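PDB 3N4P: tripartite terminase subunit 3 from Human herpesvirus 5, which probably forms part of the motor that translocates viral genomic DNA into empty capsids, this chain being its C-terminal nuclease domain. Local coordinates for residues I136-N141 against V166-T171. Numbering follows the deposited sequence.
Sequences IAVEGN and VLFYHT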
loop_
_atom_site.group_PDB
_atom_site.type_symbol
_atom_site.label_atom_id
_atom_site.label_comp_id
_atom_site.label_asym_id
_atom_site.label_seq_id
_atom_site.Cartn_x
_atom_site.Cartn_y
_atom_site.Cartn_z
ATOM N N ILE B 136 4.709 -10.800 23.788
ATOM C CA ILE B 136 4.939 -12.039 23.075
ATOM C C ILE B 136 4.099 -13.151 23.670
ATOM O O ILE B 136 4.143 -13.362 24.847
ATOM C CB ILE B 136 6.458 -12.424 23.162
ATOM C CG1 ILE B 136 7.304 -11.302 22.569
ATOM C CG2 ILE B 136 6.773 -13.771 22.453
ATOM C CD1 ILE B 136 8.826 -11.444 22.901
ATOM N N ALA B 137 3.376 -13.881 22.837
ATOM C CA ALA B 137 2.716 -15.102 23.269
ATOM C C ALA B 137 3.317 -16.331 22.615
ATOM O O ALA B 137 3.411 -16.392 21.388
ATOM C CB ALA B 137 1.213 -15.014 22.860
ATOM N N VAL B 138 3.604 -17.359 23.365
ATOM C CA VAL B 138 4.204 -18.561 22.795
ATOM C C VAL B 138 3.215 -19.650 23.127
ATOM O O VAL B 138 3.013 -19.938 24.296
ATOM C CB VAL B 138 5.565 -18.972 23.483
ATOM C CG1 VAL B 138 6.145 -20.231 22.838
ATOM C CG2 VAL B 138 6.641 -17.885 23.414
ATOM N N GLU B 139 2.632 -20.281 22.115
ATOM C CA GLU B 139 1.710 -21.368 22.340
ATOM C C GLU B 139 2.411 -22.562 22.895
ATOM O O GLU B 139 3.416 -22.991 22.368
ATOM C CB GLU B 139 1.017 -21.824 21.054
ATOM C CG GLU B 139 -0.422 -22.370 21.314
ATOM C CD GLU B 139 -0.730 -23.672 20.573
ATOM O OE1 GLU B 139 -1.258 -24.616 21.213
ATOM O OE2 GLU B 139 -0.440 -23.753 19.354
ATOM N N GLY B 140 1.831 -23.151 23.914
ATOM C CA GLY B 140 2.403 -24.361 24.462
ATOM C C GLY B 140 1.460 -25.522 24.524
ATOM O O GLY B 140 1.654 -26.381 25.348
ATOM N N ASN B 141 0.474 -25.581 23.630
ATOM C CA ASN B 141 -0.690 -26.406 23.923
ATOM C C ASN B 141 -0.358 -27.834 24.315
ATOM O O ASN B 141 -0.799 -28.286 25.390
ATOM C CB ASN B 141 -1.873 -26.292 22.893
ATOM C CG ASN B 141 -2.933 -27.380 23.102
ATOM O OD1 ASN B 141 -4.156 -27.108 23.241
ATOM N ND2 ASN B 141 -2.465 -28.636 23.166
ATOM N N VAL B 166 10.311 -6.319 27.553
ATOM C CA VAL B 166 9.732 -7.538 26.992
ATOM C C VAL B 166 8.730 -8.080 28.008
ATOM O O VAL B 166 9.031 -8.107 29.211
ATOM C CB VAL B 166 10.827 -8.589 26.809
ATOM C CG1 VAL B 166 10.525 -9.432 25.667
ATOM C CG2 VAL B 166 12.144 -7.908 26.534
ATOM N N LEU B 167 7.554 -8.479 27.549
ATOM C CA LEU B 167 6.478 -9.045 28.384
ATOM C C LEU B 167 6.015 -10.287 27.667
ATOM O O LEU B 167 6.039 -10.325 26.463
ATOM C CB LEU B 167 5.285 -8.108 28.473
ATOM C CG LEU B 167 5.366 -6.883 29.385
ATOM C CD1 LEU B 167 6.081 -5.698 28.761
ATOM C CD2 LEU B 167 3.992 -6.492 29.807
ATOM N N PHE B 168 5.615 -11.304 28.400
ATOM C CA PHE B 168 5.203 -12.546 27.805
ATOM C C PHE B 168 3.804 -12.825 28.311
ATOM O O PHE B 168 3.405 -12.345 29.371
ATOM C CB PHE B 168 6.140 -13.694 28.142
ATOM C CG PHE B 168 7.347 -13.754 27.274
ATOM C CD1 PHE B 168 8.478 -13.027 27.587
ATOM C CD2 PHE B 168 7.359 -14.532 26.121
ATOM C CE1 PHE B 168 9.630 -13.085 26.784
ATOM C CE2 PHE B 168 8.512 -14.589 25.300
ATOM C CZ PHE B 168 9.641 -13.858 25.629
ATOM N N TYR B 169 3.022 -13.535 27.516
ATOM C CA TYR B 169 1.638 -13.818 27.916
ATOM C C TYR B 169 1.848 -14.859 28.998
ATOM O O TYR B 169 2.574 -15.823 28.744
ATOM C CB TYR B 169 0.888 -14.460 26.771
ATOM C CG TYR B 169 -0.579 -14.602 27.036
ATOM C CD1 TYR B 169 -1.496 -13.714 26.445
ATOM C CD2 TYR B 169 -1.078 -15.619 27.849
ATOM C CE1 TYR B 169 -2.873 -13.832 26.690
ATOM C CE2 TYR B 169 -2.478 -15.736 28.101
ATOM C CZ TYR B 169 -3.348 -14.852 27.515
ATOM O OH TYR B 169 -4.699 -14.964 27.748
ATOM N N HIS B 170 1.287 -14.665 30.188
ATOM C CA HIS B 170 1.444 -15.654 31.292
ATOM C C HIS B 170 0.128 -16.300 31.624
ATOM O O HIS B 170 -0.926 -15.646 31.617
ATOM C CB HIS B 170 2.026 -15.029 32.544
ATOM C CG HIS B 170 3.509 -14.891 32.497
ATOM N ND1 HIS B 170 4.355 -15.566 33.357
ATOM C CD2 HIS B 170 4.304 -14.159 31.685
ATOM C CE1 HIS B 170 5.604 -15.250 33.078
ATOM N NE2 HIS B 170 5.600 -14.398 32.068
ATOM N N THR B 171 0.185 -17.597 31.892
ATOM C CA THR B 171 -1.021 -18.315 32.300
ATOM C C THR B 171 -0.708 -19.172 33.533
ATOM O O THR B 171 0.384 -19.710 33.660
ATOM C CB THR B 171 -1.611 -19.194 31.163
ATOM O OG1 THR B 171 -0.890 -20.428 31.091
ATOM C CG2 THR B 171 -1.455 -18.532 29.859
#
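Ile136 sets CG2 anti to the backbone N and CG1 anti to the carbonyl carbon (chi1 -59°), while Phe168 holds CG anti to its own carbonyl carbon (chi1 -82°). The parallel pairing of Ile136 with Phe168 puts both side chains on one face of the sheet, where these torsions lay them side by side. Ile136 CG2 meets Phe168 CE2 at 3.4 Å, obliquely to the ring. Ile136 CD1 spans Phe168 CZ and Val166 CG1, the latter at 3.8 Å. Val138 CG2 reaches the ring edge near its plane, 4.2 Å from Phe168 CE2. Strands 133-138 and 165-172 are parallel neighbours, joined through helix 144-161 in a beta-alpha-beta unit. Ala147 and Ala151 of that helix touch Val138 and Phe168, so this face is buried beneath it. The backbone of Ile136 hydrogen-bonds to the residues on either side of Phe168. Its N donates to Leu167 O at 3.0 Å, and its O accepts from Tyr169 N at 2.9 Å. On the opposite face, Ala137 CB packs on Tyr169 CB at 4.0 Å. The Tyr169 ring turns away to meet Tyr182 and Phe276 edge-to-face. Just past strand 133-138, Glu139 joins Asp68 in the magnesium site; both are predicted nuclease active-site residues.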